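Local coordinates for alpha-L-rhamnosidase (Klebsiella oxytoca, PDB 4XHC), which hydrolyses terminal alpha-L-rhamnose residues from glycosides as a member of glycoside hydrolase family 78, at residues M32-L46 with R268-E280. Sequence-based numbering, arbitrary orientation.
Sequences MMTRHPNFLRTAEAL and RRCLYLFAGHTRE. With SO4 (sulfate ion), chain E.
Phe39 and Tyr272 meet where helix 37-45, close to the N-terminus of the modelled chain, lies nearly antiparallel on residues 268-276 of helix 264-276, in the six-hairpin glycosidase domain; strand 33-35, which leads into helix 37-45, pairs with 277-279 in a two-stranded antiparallel ribbon. The helix segment axes approach to 8.2 Å, with small residues on both sides. The methyl of Ala43 nests between Tyr272 CB and Leu273 CD2, while Gly276 leaves a hollow into which Leu40 CD2 and Phe39 CB fit, Leu40 CD2 coming to 3.8 Å from Gly276 CA. The Tyr272 ring lies against Phe39 and Thr42: its edge is turned toward the face of Phe39 in an offset edge-to-face pair with planes at 67°, and Thr42 CG2 sits almost centrally over one ring face, 3.8 Å from the centroid. The Tyr272 OH is hydrogen-bonded to Glu327, tying the pair to helix 322-340. Away from the ribbon, Leu46 wedges against the stems of Arg268 and Arg269.

In the ribbon, Thr34 and Thr278 exchange backbone hydrogen bonds, and the backbone N of His36, the N-cap residue of helix 37-45, donates to Gly276 O. His277 is sandwiched, with Met33 CE over one face and Arg35 NH2 over the other, while NE and NH2 of Arg35 both donate hydrogen bonds to O1 of a sulfate ion that probably comes from the crystallisation liquor. Extended from CG to NE, Arg269 reaches across to Ala43, whose O is approached from opposite faces of the carbonyl plane by Leu46 N and, at 3.0 Å, by Arg269 NH1.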
loop_
_atom_site.group_PDB
_atom_site.type_symbol
_atom_site.label_atom_id
_atom_site.label_comp_id
_atom_site.label_asym_id
_atom_site.label_seq_id
_atom_site.Cartn_x
_atom_site.Cartn_y
_atom_site.Cartn_z
ATOM N N MET A 32 -22.201 22.594 19.185
ATOM C CA MET A 32 -22.115 23.820 18.383
ATOM C C MET A 32 -20.773 24.523 18.541
ATOM O O MET A 32 -20.291 24.683 19.655
ATOM C CB MET A 32 -23.231 24.784 18.786
ATOM C CG MET A 32 -24.648 24.281 18.535
ATOM S SD MET A 32 -25.064 24.007 16.799
ATOM C CE MET A 32 -24.056 25.184 15.881
ATOM N N MET A 33 -20.187 24.958 17.429
ATOM C CA MET A 33 -18.908 25.673 17.449
ATOM C C MET A 33 -19.064 27.079 16.875
ATOM O O MET A 33 -20.108 27.419 16.322
ATOM C CB MET A 33 -17.856 24.910 16.644
ATOM C CG MET A 33 -17.612 23.472 17.094
ATOM S SD MET A 33 -16.824 23.275 18.715
ATOM C CE MET A 33 -15.145 23.836 18.391
ATOM N N THR A 34 -18.019 27.891 17.032
ATOM C CA THR A 34 -17.994 29.287 16.567
ATOM C C THR A 34 -16.618 29.594 15.960
ATOM O O THR A 34 -15.586 29.407 16.594
ATOM C CB THR A 34 -18.313 30.296 17.720
ATOM O OG1 THR A 34 -19.710 30.246 18.050
ATOM C CG2 THR A 34 -17.960 31.742 17.342
ATOM N N ARG A 35 -16.625 30.094 14.733
ATOM C CA ARG A 35 -15.405 30.428 14.022
ATOM C C ARG A 35 -15.156 31.938 14.202
ATOM O O ARG A 35 -16.111 32.706 14.254
ATOM C CB ARG A 35 -15.604 30.053 12.549
ATOM C CG ARG A 35 -14.336 29.884 11.728
ATOM C CD ARG A 35 -14.604 29.125 10.425
ATOM N NE ARG A 35 -14.575 27.681 10.653
ATOM C CZ ARG A 35 -13.470 26.932 10.673
ATOM N NH1 ARG A 35 -12.273 27.470 10.454
ATOM N NH2 ARG A 35 -13.565 25.628 10.907
ATOM N N HIS A 36 -13.891 32.356 14.328
ATOM C CA HIS A 36 -13.516 33.788 14.346
ATOM C C HIS A 36 -12.546 34.108 13.207
ATOM O O HIS A 36 -11.334 33.986 13.381
ATOM C CB HIS A 36 -12.861 34.171 15.671
ATOM C CG HIS A 36 -13.797 34.148 16.834
ATOM N ND1 HIS A 36 -13.865 33.088 17.712
ATOM C CD2 HIS A 36 -14.713 35.050 17.258
ATOM C CE1 HIS A 36 -14.783 33.334 18.628
ATOM N NE2 HIS A 36 -15.310 34.518 18.376
ATOM N N PRO A 37 -13.073 34.523 12.037
ATOM C CA PRO A 37 -12.230 34.652 10.840
ATOM C C PRO A 37 -10.985 35.519 11.035
ATOM O O PRO A 37 -9.929 35.204 10.487
ATOM C CB PRO A 37 -13.172 35.283 9.806
ATOM C CG PRO A 37 -14.542 34.927 10.267
ATOM C CD PRO A 37 -14.468 34.913 11.766
ATOM N N ASN A 38 -11.120 36.602 11.796
ATOM C CA ASN A 38 -10.002 37.514 12.070
ATOM C C ASN A 38 -8.816 36.799 12.746
ATOM O O ASN A 38 -7.675 36.908 12.284
ATOM C CB ASN A 38 -10.464 38.761 12.871
ATOM C CG ASN A 38 -11.483 38.434 13.981
ATOM O OD1 ASN A 38 -12.623 38.021 13.714
ATOM N ND2 ASN A 38 -11.076 38.642 15.233
ATOM N N PHE A 39 -9.092 36.048 13.812
ATOM C CA PHE A 39 -8.042 35.315 14.517
ATOM C C PHE A 39 -7.396 34.254 13.625
ATOM O O PHE A 39 -6.187 34.039 13.703
ATOM C CB PHE A 39 -8.565 34.645 15.801
ATOM C CG PHE A 39 -9.044 35.605 16.872
ATOM C CD1 PHE A 39 -8.668 36.948 16.888
ATOM C CD2 PHE A 39 -9.859 35.139 17.899
ATOM C CE1 PHE A 39 -9.120 37.803 17.888
ATOM C CE2 PHE A 39 -10.310 35.991 18.895
ATOM C CZ PHE A 39 -9.943 37.322 18.890
ATOM N N LEU A 40 -8.189 33.596 12.782
ATOM C CA LEU A 40 -7.663 32.536 11.926
ATOM C C LEU A 40 -6.768 33.059 10.806
ATOM O O LEU A 40 -5.831 32.368 10.406
ATOM C CB LEU A 40 -8.790 31.693 11.335
ATOM C CG LEU A 40 -9.609 30.898 12.350
ATOM C CD1 LEU A 40 -10.780 30.224 11.654
ATOM C CD2 LEU A 40 -8.758 29.874 13.096
ATOM N N ARG A 41 -7.057 34.258 10.293
ATOM C CA ARG A 41 -6.209 34.885 9.268
ATOM C C ARG A 41 -4.840 35.258 9.838
ATOM O O ARG A 41 -3.832 35.154 9.147
ATOM C CB ARG A 41 -6.885 36.117 8.645
ATOM C CG ARG A 41 -8.008 35.788 7.659
ATOM C CD ARG A 41 -8.455 37.004 6.851
ATOM N NE ARG A 41 -8.649 38.183 7.705
ATOM C CZ ARG A 41 -9.805 38.582 8.246
ATOM N NH1 ARG A 41 -10.942 37.917 8.031
ATOM N NH2 ARG A 41 -9.828 39.667 9.015
ATOM N N THR A 42 -4.807 35.671 11.098
ATOM C CA THR A 42 -3.545 35.937 11.784
ATOM C C THR A 42 -2.711 34.654 11.947
ATOM O O THR A 42 -1.499 34.657 11.730
ATOM C CB THR A 42 -3.803 36.581 13.160
ATOM O OG1 THR A 42 -4.546 37.787 12.975
ATOM C CG2 THR A 42 -2.501 36.904 13.885
ATOM N N ALA A 43 -3.365 33.564 12.331
ATOM C CA ALA A 43 -2.697 32.273 12.475
ATOM C C ALA A 43 -2.147 31.763 11.146
ATOM O O ALA A 43 -1.014 31.294 11.072
ATOM C CB ALA A 43 -3.662 31.254 13.062
ATOM N N GLU A 44 -2.960 31.861 10.098
ATOM C CA GLU A 44 -2.566 31.441 8.758
ATOM C C GLU A 44 -1.325 32.197 8.252
ATOM O O GLU A 44 -0.407 31.590 7.713
ATOM C CB GLU A 44 -3.740 31.630 7.788
ATOM C CG GLU A 44 -3.481 31.172 6.358
ATOM C CD GLU A 44 -2.997 29.734 6.276
ATOM O OE1 GLU A 44 -3.552 28.871 6.999
ATOM O OE2 GLU A 44 -2.062 29.463 5.486
ATOM N N ALA A 45 -1.286 33.512 8.451
ATOM C CA ALA A 45 -0.148 34.327 8.004
ATOM C C ALA A 45 1.170 33.970 8.710
ATOM O O ALA A 45 2.242 34.302 8.211
ATOM C CB ALA A 45 -0.456 35.809 8.188
ATOM N N LEU A 46 1.084 33.308 9.866
ATOM C CA LEU A 46 2.260 32.919 10.643
ATOM C C LEU A 46 2.693 31.462 10.429
ATOM O O LEU A 46 3.592 30.987 11.108
ATOM C CB LEU A 46 1.986 33.143 12.135
ATOM C CG LEU A 46 1.714 34.576 12.614
ATOM C CD1 LEU A 46 0.913 34.568 13.907
ATOM C CD2 LEU A 46 3.010 35.354 12.804
ATOM N N ARG A 268 2.608 32.212 19.040
ATOM C CA ARG A 268 1.548 33.143 18.677
ATOM C C ARG A 268 0.539 32.508 17.731
ATOM O O ARG A 268 -0.660 32.670 17.922
ATOM C CB ARG A 268 2.165 34.365 18.008
ATOM C CG ARG A 268 1.215 35.513 17.792
ATOM C CD ARG A 268 1.943 36.623 17.070
ATOM N NE ARG A 268 1.035 37.717 16.765
ATOM C CZ ARG A 268 1.133 38.502 15.700
ATOM N NH1 ARG A 268 2.102 38.319 14.805
ATOM N NH2 ARG A 268 0.249 39.475 15.525
ATOM N N ARG A 269 1.033 31.792 16.716
ATOM C CA ARG A 269 0.169 31.086 15.765
ATOM C C ARG A 269 -0.739 30.094 16.497
ATOM O O ARG A 269 -1.934 29.996 16.219
ATOM C CB ARG A 269 1.010 30.355 14.708
ATOM C CG ARG A 269 0.235 29.330 13.878
ATOM C CD ARG A 269 1.055 28.798 12.715
ATOM N NE ARG A 269 0.568 27.502 12.242
ATOM C CZ ARG A 269 -0.444 27.318 11.390
ATOM N NH1 ARG A 269 -1.131 28.342 10.884
ATOM N NH2 ARG A 269 -0.777 26.084 11.038
ATOM N N CYS A 270 -0.160 29.376 17.450
ATOM C CA CYS A 270 -0.879 28.324 18.142
ATOM C C CYS A 270 -1.875 28.903 19.142
ATOM O O CYS A 270 -2.951 28.341 19.328
ATOM C CB CYS A 270 0.105 27.313 18.756
ATOM S SG CYS A 270 0.981 26.340 17.466
ATOM N N LEU A 271 -1.553 30.053 19.730
ATOM C CA LEU A 271 -2.530 30.790 20.547
ATOM C C LEU A 271 -3.750 31.229 19.737
ATOM O O LEU A 271 -4.881 31.084 20.196
ATOM C CB LEU A 271 -1.898 32.016 21.211
ATOM C CG LEU A 271 -1.163 31.782 22.532
ATOM C CD1 LEU A 271 -0.287 32.980 22.875
ATOM C CD2 LEU A 271 -2.135 31.480 23.666
ATOM N N TYR A 272 -3.524 31.766 18.543
ATOM C CA TYR A 272 -4.625 32.248 17.704
ATOM C C TYR A 272 -5.469 31.109 17.143
ATOM O O TYR A 272 -6.645 31.300 16.843
ATOM C CB TYR A 272 -4.116 33.143 16.561
ATOM C CG TYR A 272 -3.956 34.601 16.954
ATOM C CD1 TYR A 272 -5.040 35.484 16.918
ATOM C CD2 TYR A 272 -2.725 35.099 17.370
ATOM C CE1 TYR A 272 -4.898 36.818 17.282
ATOM C CE2 TYR A 272 -2.575 36.431 17.736
ATOM C CZ TYR A 272 -3.661 37.286 17.692
ATOM O OH TYR A 272 -3.482 38.598 18.060
ATOM N N LEU A 273 -4.868 29.934 16.988
ATOM C CA LEU A 273 -5.606 28.778 16.513
ATOM C C LEU A 273 -6.654 28.348 17.543
ATOM O O LEU A 273 -7.829 28.218 17.214
ATOM C CB LEU A 273 -4.663 27.610 16.196
ATOM C CG LEU A 273 -3.875 27.702 14.885
ATOM C CD1 LEU A 273 -2.816 26.614 14.827
ATOM C CD2 LEU A 273 -4.797 27.602 13.683
ATOM N N PHE A 274 -6.232 28.143 18.785
ATOM C CA PHE A 274 -7.166 27.783 19.853
ATOM C C PHE A 274 -8.242 28.850 20.059
ATOM O O PHE A 274 -9.389 28.516 20.317
ATOM C CB PHE A 274 -6.437 27.555 21.173
ATOM C CG PHE A 274 -5.756 26.226 21.263
ATOM C CD1 PHE A 274 -6.491 25.081 21.515
ATOM C CD2 PHE A 274 -4.386 26.119 21.102
ATOM C CE1 PHE A 274 -5.870 23.848 21.607
ATOM C CE2 PHE A 274 -3.758 24.892 21.184
ATOM C CZ PHE A 274 -4.500 23.753 21.438
ATOM N N ALA A 275 -7.875 30.120 19.929
ATOM C CA ALA A 275 -8.829 31.213 20.085
ATOM C C ALA A 275 -9.792 31.362 18.895
ATOM O O ALA A 275 -10.899 31.881 19.050
ATOM C CB ALA A 275 -8.084 32.522 20.311
ATOM N N GLY A 276 -9.356 30.924 17.715
ATOM C CA GLY A 276 -10.070 31.177 16.460
ATOM C C GLY A 276 -11.238 30.257 16.152
ATOM O O GLY A 276 -12.054 30.557 15.274
ATOM N N HIS A 277 -11.305 29.124 16.841
ATOM C CA HIS A 277 -12.405 28.195 16.653
ATOM C C HIS A 277 -12.713 27.523 17.976
ATOM O O HIS A 277 -11.976 26.647 18.426
ATOM C CB HIS A 277 -12.057 27.171 15.569
ATOM C CG HIS A 277 -13.228 26.370 15.086
ATOM N ND1 HIS A 277 -13.085 25.141 14.485
ATOM C CD2 HIS A 277 -14.557 26.617 15.120
ATOM C CE1 HIS A 277 -14.272 24.662 14.169
ATOM N NE2 HIS A 277 -15.183 25.539 14.544
ATOM N N THR A 278 -13.802 27.967 18.596
ATOM C CA THR A 278 -14.165 27.566 19.953
ATOM C C THR A 278 -15.540 26.930 20.000
ATOM O O THR A 278 -16.254 26.884 18.987
ATOM C CB THR A 278 -14.208 28.787 20.902
ATOM O OG1 THR A 278 -15.339 29.619 20.591
ATOM C CG2 THR A 278 -12.931 29.610 20.780
ATOM N N ARG A 279 -15.904 26.431 21.181
ATOM C CA ARG A 279 -17.271 26.004 21.432
ATOM C C ARG A 279 -18.103 27.274 21.442
ATOM O O ARG A 279 -17.561 28.350 21.669
ATOM C CB ARG A 279 -17.373 25.251 22.756
ATOM C CG ARG A 279 -18.626 24.393 22.872
ATOM C CD ARG A 279 -18.532 23.385 24.003
ATOM N NE ARG A 279 -18.545 24.049 25.300
ATOM C CZ ARG A 279 -18.363 23.444 26.469
ATOM N NH1 ARG A 279 -18.143 22.138 26.539
ATOM N NH2 ARG A 279 -18.393 24.162 27.577
ATOM N N GLU A 280 -19.400 27.167 21.188
ATOM C CA GLU A 280 -20.228 28.361 20.995
ATOM C C GLU A 280 -20.322 29.209 22.261
ATOM O O GLU A 280 -20.442 30.422 22.175
ATOM C CB GLU A 280 -21.618 27.995 20.441
ATOM C CG GLU A 280 -22.823 28.380 21.300
ATOM C CD GLU A 280 -24.155 28.006 20.659
ATOM O OE1 GLU A 280 -24.429 28.471 19.527
ATOM O OE2 GLU A 280 -24.932 27.245 21.294
HETATM S S SO4 E . -17.629 25.240 11.564
HETATM O O1 SO4 E . -16.181 25.450 11.790
HETATM O O2 SO4 E . -18.319 25.118 12.874
HETATM O O3 SO4 E . -18.152 26.390 10.779
HETATM O O4 SO4 E . -17.828 23.992 10.794
#